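PRESAN domain-containing protein (Plasmodium falciparum, PDB 7D2W) is of unknown function but, as a PHIST-family protein with a four-helix PRESAN domain, probably acts through binding other proteins. Local coordinates at residues T136-N141 and R157-E162. Numbering follows the deposited sequence.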
ATOM      1  N   THR A 136      -7.788   6.541  16.496  1.00 28.94           N
ATOM      2  CA  THR A 136      -8.725   6.329  17.596  1.00 27.77           C
ATOM      3  C   THR A 136      -9.425   7.629  17.981  1.00 34.51           C
ATOM      4  O   THR A 136     -10.636   7.637  18.242  1.00 28.79           O
ATOM      5  CB  THR A 136      -7.991   5.730  18.795  1.00 28.74           C
ATOM      6  OG1 THR A 136      -7.583   4.398  18.466  1.00 33.56           O
ATOM      7  CG2 THR A 136      -8.899   5.691  20.042  1.00 34.45           C
ATOM      8  N   ASN A 137      -8.684   8.740  18.006  1.00 30.41           N
ATOM      9  CA  ASN A 137      -9.301  10.026  18.324  1.00 37.35           C
ATOM     10  C   ASN A 137     -10.334  10.411  17.276  1.00 37.67           C
ATOM     11  O   ASN A 137     -11.425  10.884  17.617  1.00 40.61           O
ATOM     12  CB  ASN A 137      -8.237  11.120  18.434  1.00 42.35           C
ATOM     13  CG  ASN A 137      -7.373  10.959  19.659  1.00 55.74           C
ATOM     14  OD1 ASN A 137      -7.754  10.274  20.609  1.00 59.32           O
ATOM     15  ND2 ASN A 137      -6.197  11.584  19.646  1.00 63.43           N
ATOM     16  N   ARG A 138      -9.998  10.238  15.991  1.00 35.37           N
ATOM     17  CA  ARG A 138     -10.972  10.491  14.936  1.00 29.81           C
ATOM     18  C   ARG A 138     -12.180   9.569  15.070  1.00 34.71           C
ATOM     19  O   ARG A 138     -13.307   9.972  14.766  1.00 29.66           O
ATOM     20  CB  ARG A 138     -10.313  10.336  13.561  1.00 32.12           C
ATOM     21  CG  ARG A 138      -9.360  11.501  13.195  1.00 33.67           C
ATOM     22  CD  ARG A 138      -8.389  11.148  12.061  1.00 44.11           C
ATOM     23  NE  ARG A 138      -9.067  10.612  10.881  1.00 52.49           N
ATOM     24  CZ  ARG A 138      -8.540   9.709  10.050  1.00 51.30           C
ATOM     25  NH1 ARG A 138      -7.305   9.234  10.240  1.00 50.01           N
ATOM     26  NH2 ARG A 138      -9.252   9.283   9.017  1.00 42.51           N
ATOM     27  N   PHE A 139     -11.972   8.339  15.551  1.00 29.95           N
ATOM     28  CA  PHE A 139     -13.085   7.411  15.728  1.00 29.67           C
ATOM     29  C   PHE A 139     -14.044   7.891  16.816  1.00 31.92           C
ATOM     30  O   PHE A 139     -15.265   7.901  16.621  1.00 33.72           O
ATOM     31  CB  PHE A 139     -12.539   6.017  16.061  1.00 28.86           C
ATOM     32  CG  PHE A 139     -13.597   4.977  16.267  1.00 29.30           C
ATOM     33  CD1 PHE A 139     -14.447   4.617  15.233  1.00 35.96           C
ATOM     34  CD2 PHE A 139     -13.722   4.337  17.487  1.00 33.63           C
ATOM     35  CE1 PHE A 139     -15.413   3.650  15.416  1.00 33.73           C
ATOM     36  CE2 PHE A 139     -14.686   3.357  17.676  1.00 38.86           C
ATOM     37  CZ  PHE A 139     -15.530   3.016  16.633  1.00 33.03           C
ATOM     38  N   TYR A 140     -13.510   8.293  17.971  1.00 32.83           N
ATOM     39  CA  TYR A 140     -14.377   8.752  19.052  1.00 34.67           C
ATOM     40  C   TYR A 140     -15.132  10.018  18.664  1.00 40.17           C
ATOM     41  O   TYR A 140     -16.295  10.199  19.044  1.00 38.26           O
ATOM     42  CB  TYR A 140     -13.556   8.958  20.323  1.00 33.87           C
ATOM     43  CG  TYR A 140     -13.423   7.695  21.133  1.00 39.23           C
ATOM     44  CD1 TYR A 140     -14.407   7.324  22.044  1.00 50.06           C
ATOM     45  CD2 TYR A 140     -12.321   6.869  20.986  1.00 40.33           C
ATOM     46  CE1 TYR A 140     -14.288   6.160  22.788  1.00 57.52           C
ATOM     47  CE2 TYR A 140     -12.193   5.704  21.719  1.00 43.08           C
ATOM     48  CZ  TYR A 140     -13.174   5.355  22.618  1.00 58.24           C
ATOM     49  OH  TYR A 140     -13.040   4.198  23.349  1.00 58.48           O
ATOM     50  N   ASN A 141     -14.498  10.903  17.896  1.00 37.41           N
ATOM     51  CA  ASN A 141     -15.201  12.099  17.444  1.00 39.15           C
ATOM     52  C   ASN A 141     -16.357  11.741  16.517  1.00 37.61           C
ATOM     53  O   ASN A 141     -17.443  12.320  16.618  1.00 35.78           O
ATOM     54  CB  ASN A 141     -14.218  13.061  16.777  1.00 49.65           C
ATOM     55  CG  ASN A 141     -13.230  13.660  17.770  1.00 65.50           C
ATOM     56  OD1 ASN A 141     -13.222  13.294  18.947  1.00 72.08           O
ATOM     57  ND2 ASN A 141     -12.395  14.582  17.302  1.00 68.90           N
ATOM     58  N   ARG A 157     -12.881   1.245   7.429  0.54 24.43           N
ATOM     59  CA  ARG A 157     -12.170   0.617   6.316  0.54 28.48           C
ATOM     60  C   ARG A 157     -11.058   1.529   5.805  0.54 28.67           C
ATOM     61  O   ARG A 157      -9.959   1.062   5.487  0.54 26.93           O
ATOM     62  CB  ARG A 157     -13.146   0.246   5.188  0.54 30.62           C
ATOM     63  CG  ARG A 157     -12.496  -0.492   3.979  0.54 37.09           C
ATOM     64  CD  ARG A 157     -13.403  -1.579   3.346  0.54 34.84           C
ATOM     65  NE  ARG A 157     -12.661  -2.529   2.504  0.54 21.61           N
ATOM     66  CZ  ARG A 157     -13.211  -3.580   1.897  0.54 32.49           C
ATOM     67  NH1 ARG A 157     -12.464  -4.409   1.151  0.54 26.22           N
ATOM     68  NH2 ARG A 157     -14.513  -3.819   2.044  0.54 32.30           N
ATOM     69  N   SER A 158     -11.306   2.841   5.765  1.00 24.44           N
ATOM     70  CA  SER A 158     -10.257   3.757   5.315  1.00 26.53           C
ATOM     71  C   SER A 158      -9.094   3.824   6.300  1.00 26.67           C
ATOM     72  O   SER A 158      -7.950   4.004   5.875  1.00 26.00           O
ATOM     73  CB  SER A 158     -10.833   5.156   5.059  1.00 30.93           C
ATOM     74  OG  SER A 158     -11.470   5.152   3.791  1.00 35.89           O
ATOM     75  N   CYS A 159      -9.354   3.674   7.607  1.00 23.26           N
ATOM     76  CA  CYS A 159      -8.258   3.607   8.572  1.00 24.44           C
ATOM     77  C   CYS A 159      -7.382   2.380   8.343  1.00 26.79           C
ATOM     78  O   CYS A 159      -6.155   2.450   8.460  1.00 26.03           O
ATOM     79  CB  CYS A 159      -8.811   3.591   9.995  1.00 24.42           C
ATOM     80  SG  CYS A 159      -9.337   5.219  10.533  1.00 27.77           S
ATOM     81  N   ILE A 160      -7.994   1.238   8.045  1.00 21.93           N
ATOM     82  CA  ILE A 160      -7.205   0.046   7.759  1.00 20.68           C
ATOM     83  C   ILE A 160      -6.393   0.246   6.485  1.00 28.89           C
ATOM     84  O   ILE A 160      -5.199  -0.085   6.438  1.00 27.24           O
ATOM     85  CB  ILE A 160      -8.131  -1.184   7.701  1.00 20.86           C
ATOM     86  CG1 ILE A 160      -8.679  -1.453   9.109  1.00 21.22           C
ATOM     87  CG2 ILE A 160      -7.377  -2.444   7.183  1.00 25.07           C
ATOM     88  CD1 ILE A 160      -9.830  -2.456   9.121  1.00 23.90           C
ATOM     89  N   ASP A 161      -7.007   0.835   5.447  1.00 23.61           N
ATOM     90  CA  ASP A 161      -6.262   1.153   4.225  1.00 25.46           C
ATOM     91  C   ASP A 161      -5.088   2.078   4.519  1.00 26.28           C
ATOM     92  O   ASP A 161      -4.007   1.932   3.937  1.00 24.54           O
ATOM     93  CB  ASP A 161      -7.159   1.843   3.192  1.00 33.51           C
ATOM     94  CG  ASP A 161      -8.290   0.972   2.689  1.00 28.65           C
ATOM     95  OD1 ASP A 161      -8.187  -0.267   2.740  1.00 29.91           O
ATOM     96  OD2 ASP A 161      -9.284   1.554   2.196  1.00 32.01           O
ATOM     97  N   GLU A 162      -5.302   3.068   5.385  1.00 24.36           N
ATOM     98  CA  GLU A 162      -4.234   4.002   5.735  1.00 25.28           C
ATOM     99  C   GLU A 162      -3.088   3.296   6.457  1.00 27.42           C
ATOM    100  O   GLU A 162      -1.908   3.623   6.240  1.00 24.48           O
ATOM    101  CB  GLU A 162      -4.801   5.134   6.596  1.00 22.74           C
ATOM    102  CG  GLU A 162      -3.792   6.230   6.920  1.00 32.63           C
ATOM    103  CD  GLU A 162      -4.403   7.366   7.719  1.00 35.84           C
ATOM    104  OE1 GLU A 162      -5.521   7.186   8.265  1.00 31.57           O
ATOM    105  OE2 GLU A 162      -3.763   8.440   7.790  1.00 33.18           O
TER
HETATM  106  O   HOH W   1      -7.747   7.341   7.147  1.00 36.76           O
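Arg138 reaches across from helix 117-144 to helix 149-181, its length carrying the guanidinium to Glu162 OE1 and Cys159 SG. From CB, which points toward the other helix, CG sets off anti to the carbonyl carbon (chi1 -73°). The chain, which also packs on Phe155 of helix 149-181, runs on through CG and CD, bending at chi3 before NE brings in the flat guanidinium. NH1, at the edge of the guanidinium and near its plane, meets Glu162 OE1 at 3.4 Å, a long, weak but nearly straight hydrogen bond (166° at the hydrogen) within a salt bridge; the stronger salt bridge of NH1 is to Glu134, on the same helix. NH2 passes 4.3 Å from Cys159 SG, obliquely to the guanidinium plane, and gives a hydrogen bond to a water at 3.1 Å. The two helices are successive antiparallel members of the four-helix PRESAN fold, and this polar bridge spans between them, the small, buried Cys159 leaving room for the arginine's end beside it. The same water probably also links to Glu162 OE1, though the modelled separation is doubtfully short. Glu162 suits its part because its chain, extended beyond CG, carries the acceptor out to the arginine, with the carboxylate turned 57° from the guanidinium. Gln135 NE2, the strongest polar partner of Glu162, adds a further bond to OE1 from helix 117-144 and another to the backbone oxygen of Cys159.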